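Local coordinates for conserved hypothetical protein (Streptococcus pneumoniae, PDB 2GK4) that probably acts as a CoaB-type phosphopantothenate–cysteine ligase, joining cysteine to 4'-phosphopantothenate in coenzyme A biosynthesis, at residues G12-I17 and S22-S27; T69-L74 and A93-T98; K115-K120 and V135-K140. One frame throughout, in Å; residues are numbered along the deposited sequence. Where two conformers were deposited one is given.

Interaction 1. Residues G12-I17 and S22-S27; sequences GTSEAI and SITNHS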
loop_
_atom_site.group_PDB
_atom_site.type_symbol
_atom_site.label_atom_id
_atom_site.label_comp_id
_atom_site.label_asym_id
_atom_site.label_seq_id
_atom_site.Cartn_x
_atom_site.Cartn_y
_atom_site.Cartn_z
ATOM N N GLY A 12 -5.629 -2.673 7.923
ATOM C CA GLY A 12 -6.463 -2.349 6.753
ATOM C C GLY A 12 -6.110 -3.271 5.604
ATOM O O GLY A 12 -4.927 -3.601 5.380
ATOM N N THR A 13 -7.126 -3.650 4.839
ATOM C CA THR A 13 -6.957 -4.577 3.725
ATOM C C THR A 13 -6.326 -3.875 2.516
ATOM O O THR A 13 -6.442 -2.646 2.351
ATOM C CB THR A 13 -8.312 -5.192 3.274
ATOM O OG1 THR A 13 -9.284 -4.155 3.009
ATOM C CG2 THR A 13 -8.853 -6.180 4.339
ATOM N N SER A 14 -5.605 -4.655 1.708
ATOM C CA SER A 14 -4.955 -4.176 0.493
ATOM C C SER A 14 -5.474 -5.031 -0.654
ATOM O O SER A 14 -5.435 -6.259 -0.575
ATOM C CB SER A 14 -3.433 -4.352 0.570
ATOM O OG SER A 14 -2.810 -3.328 1.337
ATOM N N GLU A 15 -5.952 -4.389 -1.709
ATOM C CA GLU A 15 -6.506 -5.120 -2.851
ATOM C C GLU A 15 -5.566 -4.929 -4.060
ATOM O O GLU A 15 -5.388 -3.809 -4.523
ATOM C CB GLU A 15 -7.912 -4.585 -3.156
ATOM C CG GLU A 15 -8.884 -4.619 -1.966
ATOM C CD GLU A 15 -9.241 -6.024 -1.517
ATOM O OE1 GLU A 15 -9.529 -6.893 -2.396
ATOM O OE2 GLU A 15 -9.257 -6.244 -0.281
ATOM N N ALA A 16 -4.969 -6.016 -4.559
ATOM C CA ALA A 16 -3.971 -5.906 -5.644
ATOM C C ALA A 16 -4.568 -5.381 -6.945
ATOM O O ALA A 16 -5.664 -5.794 -7.368
ATOM C CB ALA A 16 -3.260 -7.237 -5.875
ATOM N N ILE A 17 -3.866 -4.435 -7.550
ATOM C CA ILE A 17 -4.216 -3.937 -8.878
ATOM C C ILE A 17 -3.408 -4.715 -9.913
ATOM O O ILE A 17 -3.936 -5.196 -10.929
ATOM C CB ILE A 17 -3.924 -2.426 -9.008
ATOM C CG1 ILE A 17 -4.930 -1.630 -8.170
ATOM C CG2 ILE A 17 -4.027 -1.978 -10.464
ATOM C CD1 ILE A 17 -4.522 -0.168 -7.933
ATOM N N SER A 22 -1.330 -1.778 -5.239
ATOM C CA SER A 22 -2.592 -2.164 -4.592
ATOM C C SER A 22 -3.368 -0.931 -4.231
ATOM O O SER A 22 -2.767 0.158 -4.142
ATOM C CB SER A 22 -2.256 -2.908 -3.300
ATOM O OG SER A 22 -1.691 -4.180 -3.631
ATOM N N ILE A 23 -4.682 -1.068 -4.054
ATOM C CA ILE A 23 -5.426 0.007 -3.398
ATOM C C ILE A 23 -5.658 -0.485 -1.978
ATOM O O ILE A 23 -6.211 -1.580 -1.745
ATOM C CB ILE A 23 -6.747 0.345 -4.113
ATOM C CG1 ILE A 23 -7.520 1.411 -3.327
ATOM C CG2 ILE A 23 -7.601 -0.925 -4.401
ATOM C CD1 ILE A 23 -8.647 2.041 -4.179
ATOM N N THR A 24 -5.232 0.335 -1.032
ATOM C CA THR A 24 -5.019 -0.151 0.336
ATOM C C THR A 24 -5.777 0.777 1.282
ATOM O O THR A 24 -5.707 2.014 1.121
ATOM C CB THR A 24 -3.514 -0.088 0.666
ATOM O OG1 THR A 24 -2.788 -1.006 -0.168
ATOM C CG2 THR A 24 -3.254 -0.422 2.129
ATOM N N ASN A 25 -6.489 0.201 2.262
ATOM C CA ASN A 25 -7.030 0.985 3.360
ATOM C C ASN A 25 -5.855 1.095 4.310
ATOM O O ASN A 25 -5.424 0.080 4.873
ATOM C CB ASN A 25 -8.212 0.246 4.023
ATOM C CG ASN A 25 -9.516 0.460 3.286
ATOM O OD1 ASN A 25 -9.533 0.697 2.068
ATOM N ND2 ASN A 25 -10.629 0.373 4.010
ATOM N N HIS A 26 -5.307 2.302 4.441
ATOM C CA HIS A 26 -3.991 2.531 5.049
ATOM C C HIS A 26 -3.891 2.638 6.592
ATOM O O HIS A 26 -2.813 2.958 7.125
ATOM C CB HIS A 26 -3.311 3.756 4.390
ATOM C CG HIS A 26 -4.197 4.972 4.284
ATOM N ND1 HIS A 26 -4.850 5.530 5.366
ATOM C CD2 HIS A 26 -4.548 5.721 3.210
ATOM C CE1 HIS A 26 -5.560 6.575 4.963
ATOM N NE2 HIS A 26 -5.387 6.715 3.657
ATOM N N SER A 27 -4.978 2.374 7.310
ATOM C CA SER A 27 -4.953 2.372 8.789
ATOM C C SER A 27 -3.800 1.540 9.363
ATOM O O SER A 27 -3.621 0.386 8.978
ATOM C CB SER A 27 -6.269 1.799 9.335
ATOM O OG SER A 27 -6.169 1.548 10.736
#
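With CG1 of Ile23 trans to its backbone N (chi1 176°), the CG2 methyl falls between that N and the carbonyl carbon, and there it rests 3.9 Å from CB of Glu15. Glu15 bends at chi2 (-66°), which carries its carboxylate away from Ile23, towards Thr98 OG1 and Thr71 N, to which it hydrogen-bonds. A branched apolar residue thus sits beside the aliphatic root of an acid whose charged end is employed elsewhere.

Between the two, the backbones form a hydrogen-bonded antiparallel pair: Glu15 N reaches Ile23 O at 2.8 Å in a nearly straight bond (170° at the hydrogen), and Ile23 N returns one to Glu15 O at 2.9 Å. Farther along, Asn25 N donates to Thr13 O at 2.8 Å. Beyond it, Gly12, which has no side chain, lets Asn25 O approach its CA to 3.2 Å in a CA-H...O contact. On the face away from Glu15 and Ile23, Ser14 and Thr24 are a non-hydrogen-bonded pair, whose small hydroxyl side chains suit this close spacing. In one of two conformers of Ser14, its OG lies 2.8 Å from Thr24 OG1, so this bond is doubtful as a permanent link; Thr24 OG1 also hydrogen-bonds Thr24 OG1 of the second subunit. At the turn end, the tip of the Ile17 side chain approaches the partner strand, its CD1 4.0 Å from Ile23 N.

Residues 22–25 also pair antiparallel with a strand of the second subunit. The whole is a two-stranded beta hairpin whose sheet continues across a dimer interface.

Interaction 2. Residues T69-L74 and A93-T98; sequences TNTKDL and AVSDYT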
loop_
_atom_site.group_PDB
_atom_site.type_symbol
_atom_site.label_atom_id
_atom_site.label_comp_id
_atom_site.label_asym_id
_atom_site.label_seq_id
_atom_site.Cartn_x
_atom_site.Cartn_y
_atom_site.Cartn_z
ATOM N N THR A 69 -4.015 -10.268 3.778
ATOM C CA THR A 69 -3.721 -9.254 2.772
ATOM C C THR A 69 -4.999 -8.528 2.369
ATOM O O THR A 69 -5.121 -7.320 2.602
ATOM C CB THR A 69 -3.001 -9.849 1.548
ATOM O OG1 THR A 69 -1.750 -10.409 1.978
ATOM C CG2 THR A 69 -2.701 -8.741 0.512
ATOM N N ASN A 70 -5.970 -9.258 1.820
ATOM C CA ASN A 70 -7.157 -8.626 1.181
ATOM C C ASN A 70 -8.474 -9.045 1.817
ATOM O O ASN A 70 -8.489 -9.819 2.802
ATOM C CB ASN A 70 -7.167 -8.862 -0.341
ATOM C CG ASN A 70 -7.291 -10.336 -0.722
ATOM O OD1 ASN A 70 -7.647 -11.188 0.091
ATOM N ND2 ASN A 70 -7.015 -10.629 -1.981
ATOM N N THR A 71 -9.591 -8.547 1.284
ATOM C CA THR A 71 -10.895 -8.853 1.906
ATOM C C THR A 71 -11.246 -10.322 1.786
ATOM O O THR A 71 -11.796 -10.911 2.731
ATOM C CB THR A 71 -12.049 -7.991 1.372
ATOM O OG1 THR A 71 -12.172 -8.157 -0.046
ATOM C CG2 THR A 71 -11.845 -6.530 1.745
ATOM N N LYS A 72 -10.900 -10.940 0.649
ATOM C CA LYS A 72 -11.115 -12.391 0.520
ATOM C C LYS A 72 -10.449 -13.147 1.689
ATOM O O LYS A 72 -11.068 -14.036 2.262
ATOM C CB LYS A 72 -10.590 -12.927 -0.825
ATOM C CG LYS A 72 -10.862 -14.418 -1.079
ATOM C CD LYS A 72 -10.424 -14.832 -2.504
ATOM C CE LYS A 72 -11.585 -14.776 -3.538
ATOM N NZ LYS A 72 -12.193 -13.422 -3.749
ATOM N N ASP A 73 -9.193 -12.799 1.992
ATOM C CA ASP A 73 -8.450 -13.391 3.129
ATOM C C ASP A 73 -9.226 -13.177 4.427
ATOM O O ASP A 73 -9.320 -14.102 5.259
ATOM C CB ASP A 73 -7.038 -12.783 3.300
ATOM C CG ASP A 73 -6.096 -13.043 2.135
ATOM O OD1 ASP A 73 -6.348 -13.937 1.290
ATOM O OD2 ASP A 73 -5.066 -12.302 2.067
ATOM N N LEU A 74 -9.774 -11.968 4.610
ATOM C CA LEU A 74 -10.501 -11.667 5.854
ATOM C C LEU A 74 -11.763 -12.527 5.967
ATOM O O LEU A 74 -12.069 -13.095 7.023
ATOM C CB LEU A 74 -10.857 -10.176 5.953
ATOM C CG LEU A 74 -11.710 -9.857 7.203
ATOM C CD1 LEU A 74 -10.908 -10.127 8.490
ATOM C CD2 LEU A 74 -12.147 -8.450 7.146
ATOM N N ALA A 93 -9.860 -1.735 9.078
ATOM C CA ALA A 93 -10.518 -0.984 8.008
ATOM C C ALA A 93 -10.626 -1.942 6.808
ATOM O O ALA A 93 -9.604 -2.341 6.210
ATOM C CB ALA A 93 -9.679 0.233 7.628
ATOM N N VAL A 94 -11.854 -2.264 6.431
ATOM C CA VAL A 94 -12.079 -3.292 5.396
ATOM C C VAL A 94 -12.466 -2.602 4.107
ATOM O O VAL A 94 -13.394 -1.788 4.098
ATOM C CB VAL A 94 -13.189 -4.279 5.857
ATOM C CG1 VAL A 94 -13.517 -5.332 4.768
ATOM C CG2 VAL A 94 -12.740 -4.968 7.131
ATOM N N SER A 95 -11.757 -2.922 3.027
ATOM C CA SER A 95 -12.046 -2.347 1.709
ATOM C C SER A 95 -13.513 -2.518 1.343
ATOM O O SER A 95 -14.084 -3.609 1.509
ATOM C CB SER A 95 -11.158 -2.990 0.639
ATOM O OG SER A 95 -9.812 -2.723 0.949
ATOM N N ASP A 96 -14.133 -1.436 0.876
ATOM C CA ASP A 96 -15.484 -1.547 0.334
ATOM C C ASP A 96 -15.513 -1.962 -1.121
ATOM O O ASP A 96 -16.564 -2.378 -1.607
ATOM C CB ASP A 96 -16.236 -0.239 0.473
ATOM C CG ASP A 96 -16.787 -0.036 1.855
ATOM O OD1 ASP A 96 -17.154 -1.031 2.531
ATOM O OD2 ASP A 96 -16.868 1.133 2.265
ATOM N N TYR A 97 -14.381 -1.785 -1.806
ATOM C CA TYR A 97 -14.259 -2.088 -3.235
ATOM C C TYR A 97 -12.976 -2.813 -3.561
ATOM O O TYR A 97 -11.922 -2.572 -2.944
ATOM C CB TYR A 97 -14.326 -0.778 -4.056
ATOM C CG TYR A 97 -15.681 -0.106 -3.915
ATOM C CD1 TYR A 97 -15.904 0.845 -2.920
ATOM C CD2 TYR A 97 -16.741 -0.462 -4.739
ATOM C CE1 TYR A 97 -17.172 1.436 -2.746
ATOM C CE2 TYR A 97 -18.009 0.114 -4.577
ATOM C CZ TYR A 97 -18.217 1.060 -3.581
ATOM O OH TYR A 97 -19.475 1.655 -3.439
ATOM N N THR A 98 -13.047 -3.627 -4.610
ATOM C CA THR A 98 -11.895 -4.346 -5.100
ATOM C C THR A 98 -11.755 -4.216 -6.630
ATOM O O THR A 98 -12.761 -4.213 -7.350
ATOM C CB THR A 98 -11.976 -5.813 -4.633
ATOM O OG1 THR A 98 -10.716 -6.451 -4.852
ATOM C CG2 THR A 98 -13.162 -6.580 -5.299
#
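A capping box opens helix 71-81, and the first turn of that helix lays Thr71 and Leu74 against Val94 and Ser95 of the loop that follows strand 87-90. The helix is the crossover connection between strands 63-67 and 87-90 of the Rossmann-like sheet, so the contact packs its start onto the loop beyond the second of these strands.

Val94 is the central apolar piece. Its CG1 stands trans to the backbone N (chi1 177°), and its two methyls face different partners: CG1 lies 3.7 Å from Thr71 CG2, and CG2 makes the closer approach to Leu74. Thr71 was modelled in two conformers; in the one described, its methyl also lies 3.8 Å from Ser95 CB and 3.7 Å from Ser95 O. Threonine suits the place because its methyl can face this apolar patch while its hydroxyl is hydrogen-bonded elsewhere. Ser95 is fixed from outside the pair: its OG bonds Thr13 OG1 and its carbonyl oxygen bonds Thr141 OG1.

The box holds the helix start in shape. Asn70 is the N-cap, and its OD1 accepts from Asp73 N at 2.9 Å with 165° at the hydrogen. Asp73 answers with OD2, which takes Asn70 N at 3.2 Å from above the carboxylate plane and Thr69 N at 2.9 Å on its anti lone pair. Short polar side chains of this kind can reach back to amide groups that no preceding helical turn serves, and the negative charge of Asp73 is probably also favoured by the positive end of the helix dipole. Thr71 N is taken up by Glu15 OE2.

Across the contact, Leu74 and Val94 meet at about a right angle, with Leu74 CD2 3.5 Å from Val94 CG2.

Interaction 3. Residues K115-K120 and V135-K140; sequences KEFLSK and VLFLKK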
loop_
_atom_site.group_PDB
_atom_site.type_symbol
_atom_site.label_atom_id
_atom_site.label_comp_id
_atom_site.label_asym_id
_atom_site.label_seq_id
_atom_site.Cartn_x
_atom_site.Cartn_y
_atom_site.Cartn_z
ATOM N N LYS A 115 -20.762 -0.812 -18.091
ATOM C CA LYS A 115 -20.954 -2.065 -17.359
ATOM C C LYS A 115 -20.241 -3.236 -18.059
ATOM O O LYS A 115 -19.914 -4.241 -17.404
ATOM C CB LYS A 115 -22.453 -2.335 -17.132
ATOM C CG LYS A 115 -23.091 -1.241 -16.274
ATOM C CD LYS A 115 -24.511 -1.557 -15.743
ATOM C CE LYS A 115 -25.024 -0.347 -14.938
ATOM N NZ LYS A 115 -26.517 -0.270 -14.884
ATOM N N GLU A 116 -19.960 -3.092 -19.363
ATOM C CA GLU A 116 -19.220 -4.124 -20.120
ATOM C C GLU A 116 -17.890 -4.454 -19.432
ATOM O O GLU A 116 -17.440 -5.590 -19.471
ATOM C CB GLU A 116 -18.953 -3.723 -21.581
ATOM C CG GLU A 116 -17.780 -2.723 -21.799
ATOM C CD GLU A 116 -17.480 -2.395 -23.292
ATOM O OE1 GLU A 116 -17.028 -3.296 -24.037
ATOM O OE2 GLU A 116 -17.649 -1.224 -23.707
ATOM N N PHE A 117 -17.293 -3.450 -18.795
ATOM C CA PHE A 117 -15.952 -3.575 -18.226
ATOM C C PHE A 117 -15.908 -4.463 -16.990
ATOM O O PHE A 117 -14.835 -4.964 -16.618
ATOM C CB PHE A 117 -15.363 -2.196 -17.927
ATOM C CG PHE A 117 -15.076 -1.378 -19.165
ATOM C CD1 PHE A 117 -15.699 -0.162 -19.365
ATOM C CD2 PHE A 117 -14.186 -1.827 -20.119
ATOM C CE1 PHE A 117 -15.445 0.597 -20.510
ATOM C CE2 PHE A 117 -13.916 -1.078 -21.263
ATOM C CZ PHE A 117 -14.551 0.136 -21.459
ATOM N N LEU A 118 -17.064 -4.687 -16.375
ATOM C CA LEU A 118 -17.123 -5.519 -15.166
ATOM C C LEU A 118 -16.991 -7.011 -15.456
ATOM O O LEU A 118 -16.771 -7.819 -14.529
ATOM C CB LEU A 118 -18.417 -5.300 -14.385
ATOM C CG LEU A 118 -18.916 -3.896 -14.073
ATOM C CD1 LEU A 118 -20.168 -3.984 -13.193
ATOM C CD2 LEU A 118 -17.849 -3.086 -13.406
ATOM N N SER A 119 -17.161 -7.381 -16.724
ATOM C CA SER A 119 -17.111 -8.782 -17.105
ATOM C C SER A 119 -15.845 -9.100 -17.898
ATOM O O SER A 119 -15.721 -10.188 -18.479
ATOM C CB SER A 119 -18.357 -9.158 -17.892
ATOM O OG SER A 119 -18.331 -8.512 -19.141
ATOM N N LYS A 120 -14.910 -8.149 -17.904
ATOM C CA LYS A 120 -13.617 -8.283 -18.586
ATOM C C LYS A 120 -12.463 -8.568 -17.611
ATOM O O LYS A 120 -12.579 -8.342 -16.397
ATOM C CB LYS A 120 -13.291 -7.009 -19.381
ATOM C CG LYS A 120 -14.248 -6.715 -20.528
ATOM C CD LYS A 120 -13.634 -5.705 -21.482
ATOM C CE LYS A 120 -14.700 -4.952 -22.278
ATOM N NZ LYS A 120 -15.488 -5.795 -23.259
ATOM N N VAL A 135 -7.843 4.252 -16.071
ATOM C CA VAL A 135 -9.139 4.187 -15.416
ATOM C C VAL A 135 -9.303 2.803 -14.820
ATOM O O VAL A 135 -9.181 1.808 -15.534
ATOM C CB VAL A 135 -10.289 4.407 -16.431
ATOM C CG1 VAL A 135 -11.636 4.397 -15.727
ATOM C CG2 VAL A 135 -10.104 5.701 -17.178
ATOM N N LEU A 136 -9.571 2.753 -13.526
ATOM C CA LEU A 136 -9.766 1.482 -12.815
ATOM C C LEU A 136 -11.226 1.339 -12.384
ATOM O O LEU A 136 -11.764 2.244 -11.737
ATOM C CB LEU A 136 -8.822 1.410 -11.586
ATOM C CG LEU A 136 -9.032 0.200 -10.653
ATOM C CD1 LEU A 136 -8.623 -1.081 -11.346
ATOM C CD2 LEU A 136 -8.274 0.402 -9.315
ATOM N N PHE A 137 -11.847 0.204 -12.743
ATOM C CA PHE A 137 -13.211 -0.131 -12.323
ATOM C C PHE A 137 -13.108 -1.069 -11.137
ATOM O O PHE A 137 -12.334 -2.030 -11.179
ATOM C CB PHE A 137 -13.979 -0.800 -13.473
ATOM C CG PHE A 137 -14.182 0.122 -14.663
ATOM C CD1 PHE A 137 -13.189 0.242 -15.641
ATOM C CD2 PHE A 137 -15.330 0.918 -14.753
ATOM C CE1 PHE A 137 -13.343 1.124 -16.731
ATOM C CE2 PHE A 137 -15.510 1.809 -15.841
ATOM C CZ PHE A 137 -14.518 1.915 -16.821
ATOM N N LEU A 138 -13.903 -0.799 -10.105
ATOM C CA LEU A 138 -13.879 -1.606 -8.887
ATOM C C LEU A 138 -15.300 -2.011 -8.559
ATOM O O LEU A 138 -16.243 -1.215 -8.779
ATOM C CB LEU A 138 -13.292 -0.813 -7.726
ATOM C CG LEU A 138 -11.882 -0.223 -7.885
ATOM C CD1 LEU A 138 -11.939 1.187 -8.485
ATOM C CD2 LEU A 138 -11.198 -0.221 -6.535
ATOM N N LYS A 139 -15.466 -3.233 -8.057
ATOM C CA LYS A 139 -16.812 -3.683 -7.582
ATOM C C LYS A 139 -16.848 -3.774 -6.045
ATOM O O LYS A 139 -15.799 -3.834 -5.407
ATOM C CB LYS A 139 -17.142 -5.053 -8.171
ATOM C CG LYS A 139 -16.319 -6.213 -7.585
ATOM C CD LYS A 139 -16.642 -7.567 -8.238
ATOM C CE LYS A 139 -16.026 -8.709 -7.448
ATOM N NZ LYS A 139 -16.265 -10.024 -8.184
ATOM N N LYS A 140 -18.049 -3.815 -5.458
ATOM C CA LYS A 140 -18.162 -4.084 -4.029
ATOM C C LYS A 140 -17.499 -5.377 -3.569
ATOM O O LYS A 140 -17.583 -6.447 -4.235
ATOM C CB LYS A 140 -19.622 -4.089 -3.588
ATOM C CG LYS A 140 -20.215 -2.716 -3.443
ATOM C CD LYS A 140 -21.562 -2.796 -2.727
ATOM C CE LYS A 140 -22.319 -1.483 -2.860
ATOM N NZ LYS A 140 -23.788 -1.656 -2.649
#
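On the two-stranded antiparallel arm formed by strands 97-104 and 133-140, Phe137 of the second strand receives Phe117 from the 3-10 turn 115-118, part of the connection that leads back to that strand. The approach is by side-chain root as much as by ring. Phe117 CB lies over the centre of one face of the Phe137 ring, 4.0 Å from its centroid and 12° off the normal, in a CH-pi contact. The Phe117 ring is slid off that face: the two planes are near parallel, at 23°, but the centroids are 4.9 Å apart and the rings barely overlap. The closest carbons are Phe117 CD1 and Phe137 CZ at 3.5 Å. Phenylalanine suits both places: the flat face of Phe137 takes the CB of Phe117, and the ring of Phe117 also meets that of Tyr101 on the neighbouring strand.

Leu118 adds a looser touch, with CD2 4.5 Å from Phe137 CB. Its chi1 of -48° helps bring the end of the side chain nearer the strand than its root. Within the same 3-10 segment, Glu116 CG sits over the centre of one face of the Phe117 ring, and Glu116 OE1 makes a salt bridge of 3.0 Å with Lys120 NZ, the ammonium group lying on the anti side of OE1, somewhat out of the carboxylate plane.

Leu105 of the second subunit packs on Phe137, and residues 135–138 pair antiparallel with a strand of that subunit. This is an aromatic cluster on a beta arm that takes part in dimerisation, consistent with a CoaB-type dimer.

Overall arrangement
Following the chain, the three contacts come in series, neither nested nor crossing. Interaction 1 closes the short hairpin turn between strands 14-16 and 21-25. Interaction 2 closes a longer loop holding the rest of helix 71-81 and strand 87-90, beside the Rossmann-like core and just beyond strand 87-90. Interaction 3, about 17 Å from interaction 2 between centres, closes the connection that ends in strand 133-140. Thr13 and Glu15 tie interaction 1 to interaction 2 through Ser95 and Thr98; Thr98 N then bonds Lys139 O, linking segment 93-98 to segment 135-140. Ile17 and Ile23 pack on Leu136 and Leu138, so hairpin and arm join, and both reach the second subunit.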